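Local coordinates for 3-oxoacyl-(acyl-carrier protein) synthase II (PDB 1J3N) that probably catalyses the condensation step that lengthens the acyl chain on acyl-carrier protein during fatty acid elongation, working as a homodimer, at residues Ala137-Ala142 with Ser154-Val158. Residues are numbered along the deposited sequence.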
ATOM      1  N   ALA A 137       0.439  -1.557  -8.369  1.00 17.85           N
ATOM      2  CA  ALA A 137      -0.574  -1.925  -7.375  1.00 18.96           C
ATOM      3  C   ALA A 137      -1.799  -1.047  -7.209  1.00 19.41           C
ATOM      4  O   ALA A 137      -2.892  -1.557  -6.982  1.00 21.50           O
ATOM      5  CB  ALA A 137       0.101  -2.112  -5.998  1.00 14.81           C
ATOM      6  N   ASN A 138      -1.622   0.265  -7.308  1.00 20.64           N
ATOM      7  CA  ASN A 138      -2.727   1.195  -7.123  1.00 21.70           C
ATOM      8  C   ASN A 138      -3.743   1.223  -8.260  1.00 23.35           C
ATOM      9  O   ASN A 138      -4.723   1.968  -8.192  1.00 22.61           O
ATOM     10  CB  ASN A 138      -2.170   2.603  -6.914  1.00 23.31           C
ATOM     11  CG  ASN A 138      -1.354   3.087  -8.108  1.00 23.98           C
ATOM     12  OD1 ASN A 138      -1.797   3.944  -8.878  1.00 22.93           O
ATOM     13  ND2 ASN A 138      -0.164   2.527  -8.272  1.00 17.54           N
ATOM     14  N   MET A 139      -3.530   0.418  -9.299  1.00 22.27           N
ATOM     15  CA  MET A 139      -4.460   0.441 -10.423  1.00 22.56           C
ATOM     16  C   MET A 139      -5.777  -0.304 -10.211  1.00 20.66           C
ATOM     17  O   MET A 139      -6.710  -0.132 -10.987  1.00 20.65           O
ATOM     18  CB  MET A 139      -3.774  -0.048 -11.694  1.00 21.80           C
ATOM     19  CG  MET A 139      -2.681   0.886 -12.175  1.00 23.41           C
ATOM     20  SD  MET A 139      -3.194   2.604 -12.228  1.00 27.80           S
ATOM     21  CE  MET A 139      -4.207   2.624 -13.680  1.00 25.02           C
ATOM     22  N   ALA A 140      -5.860  -1.129  -9.171  1.00 18.89           N
ATOM     23  CA  ALA A 140      -7.106  -1.821  -8.884  1.00 19.89           C
ATOM     24  C   ALA A 140      -8.055  -0.775  -8.284  1.00 19.01           C
ATOM     25  O   ALA A 140      -9.200  -0.638  -8.706  1.00 19.95           O
ATOM     26  CB  ALA A 140      -6.870  -2.952  -7.902  1.00 22.16           C
ATOM     27  N   SER A 141      -7.569  -0.031  -7.300  1.00 19.53           N
ATOM     28  CA  SER A 141      -8.368   1.022  -6.685  1.00 19.05           C
ATOM     29  C   SER A 141      -8.721   2.084  -7.730  1.00 19.66           C
ATOM     30  O   SER A 141      -9.885   2.455  -7.885  1.00 17.59           O
ATOM     31  CB  SER A 141      -7.601   1.675  -5.537  1.00 17.80           C
ATOM     32  OG  SER A 141      -7.573   0.825  -4.401  1.00 18.30           O
ATOM     33  N   ALA A 142      -7.708   2.541  -8.459  1.00 18.52           N
ATOM     34  CA  ALA A 142      -7.887   3.559  -9.486  1.00 18.33           C
ATOM     35  C   ALA A 142      -8.923   3.181 -10.536  1.00 19.47           C
ATOM     36  O   ALA A 142      -9.770   3.999 -10.905  1.00 19.08           O
ATOM     37  CB  ALA A 142      -6.552   3.850 -10.169  1.00 18.34           C
ATOM     38  N   SER A 154      -8.877   7.368  -2.580  1.00 18.74           N
ATOM     39  CA  SER A 154      -8.558   6.164  -3.347  1.00 18.77           C
ATOM     40  C   SER A 154      -7.142   5.728  -2.983  1.00 18.39           C
ATOM     41  O   SER A 154      -6.164   6.263  -3.509  1.00 19.70           O
ATOM     42  CB  SER A 154      -8.645   6.465  -4.850  1.00 21.00           C
ATOM     43  OG  SER A 154      -8.556   5.284  -5.629  1.00 24.72           O
ATOM     44  N   SER A 155      -7.025   4.751  -2.085  1.00 20.25           N
ATOM     45  CA  SER A 155      -5.707   4.293  -1.658  1.00 20.23           C
ATOM     46  C   SER A 155      -5.455   2.810  -1.890  1.00 20.09           C
ATOM     47  O   SER A 155      -6.358   2.051  -2.254  1.00 20.90           O
ATOM     48  CB  SER A 155      -5.479   4.636  -0.181  1.00 20.54           C
ATOM     49  OG  SER A 155      -4.090   4.589   0.129  1.00 23.35           O
ATOM     50  N   THR A 156      -4.205   2.410  -1.671  1.00 19.75           N
ATOM     51  CA  THR A 156      -3.781   1.036  -1.878  1.00 19.06           C
ATOM     52  C   THR A 156      -2.720   0.600  -0.878  1.00 19.12           C
ATOM     53  O   THR A 156      -1.714   1.276  -0.704  1.00 20.66           O
ATOM     54  CB  THR A 156      -3.181   0.863  -3.298  1.00 18.02           C
ATOM     55  OG1 THR A 156      -4.171   1.171  -4.291  1.00 18.49           O
ATOM     56  CG2 THR A 156      -2.677  -0.561  -3.491  1.00 17.47           C
ATOM     57  N   VAL A 157      -2.946  -0.536  -0.226  1.00 21.48           N
ATOM     58  CA  VAL A 157      -1.977  -1.077   0.720  1.00 21.44           C
ATOM     59  C   VAL A 157      -1.426  -2.380   0.137  1.00 21.19           C
ATOM     60  O   VAL A 157      -2.145  -3.136  -0.530  1.00 20.88           O
ATOM     61  CB  VAL A 157      -2.617  -1.369   2.104  1.00 24.54           C
ATOM     62  CG1 VAL A 157      -3.098  -0.075   2.747  1.00 23.97           C
ATOM     63  CG2 VAL A 157      -3.771  -2.345   1.947  1.00 25.53           C
ATOM     64  N   VAL A 158      -0.140  -2.612   0.366  1.00 19.81           N
ATOM     65  CA  VAL A 158       0.549  -3.799  -0.104  1.00 19.61           C
ATOM     66  C   VAL A 158       1.333  -4.345   1.081  1.00 20.58           C
ATOM     67  O   VAL A 158       2.400  -3.832   1.416  1.00 21.21           O
ATOM     68  CB  VAL A 158       1.534  -3.461  -1.260  1.00 20.85           C
ATOM     69  CG1 VAL A 158       2.294  -4.717  -1.694  1.00 17.79           C
ATOM     70  CG2 VAL A 158       0.757  -2.878  -2.447  1.00 20.00           C
TER
HETATM   71  O   HOH W   1      -5.080  -0.890  -5.836  1.00 16.63           O
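In the N-terminal half of this thiolase-fold enzyme, the start of helix 139-148 packs against the extended segment 154-158, which leads toward helix 163-176. Start with Thr156, whose CA-to-CB bond points toward segment 137-142. Its OG1 donates to water 1 at 2.7 Å, and its CG2 lies 3.6 Å from Ala137 O. The water sits where a first helical turn would otherwise close: Ala137 O and Ser141 N are 4.9 Å apart, too far for a direct bond, so the water donates to that oxygen and accepts from that nitrogen. One residue on, the helix bonds normally, Ala142 N to Asn138 O at 3.1 Å.

Ser141 makes the direct link. Its OG donates to Ser155 O at 2.8 Å and accepts from Val102 N, tying the helix to the loop and to strand 98-103. Ser155 also pairs through its backbone with Thr100 of that strand, and Ser154 OG bonds to Thr100 OG1, so the beginning of the segment is held beside strand 98-103, and Ser141 joins the helix to both.

The segment also lies at the dimer interface: the backbones of Thr156 and Val158 hydrogen-bond to the second subunit, Val158 packs on Val158 of that subunit, and Ser154 O accepts from His399 ND1 there. In condensing enzymes of this family the nucleophilic cysteine lies near the start of the helix that follows, so the segment probably leads from the dimer interface toward the active site. At the far end of the contact, Ala137 CB rests on Val158 CG2 at 3.7 Å.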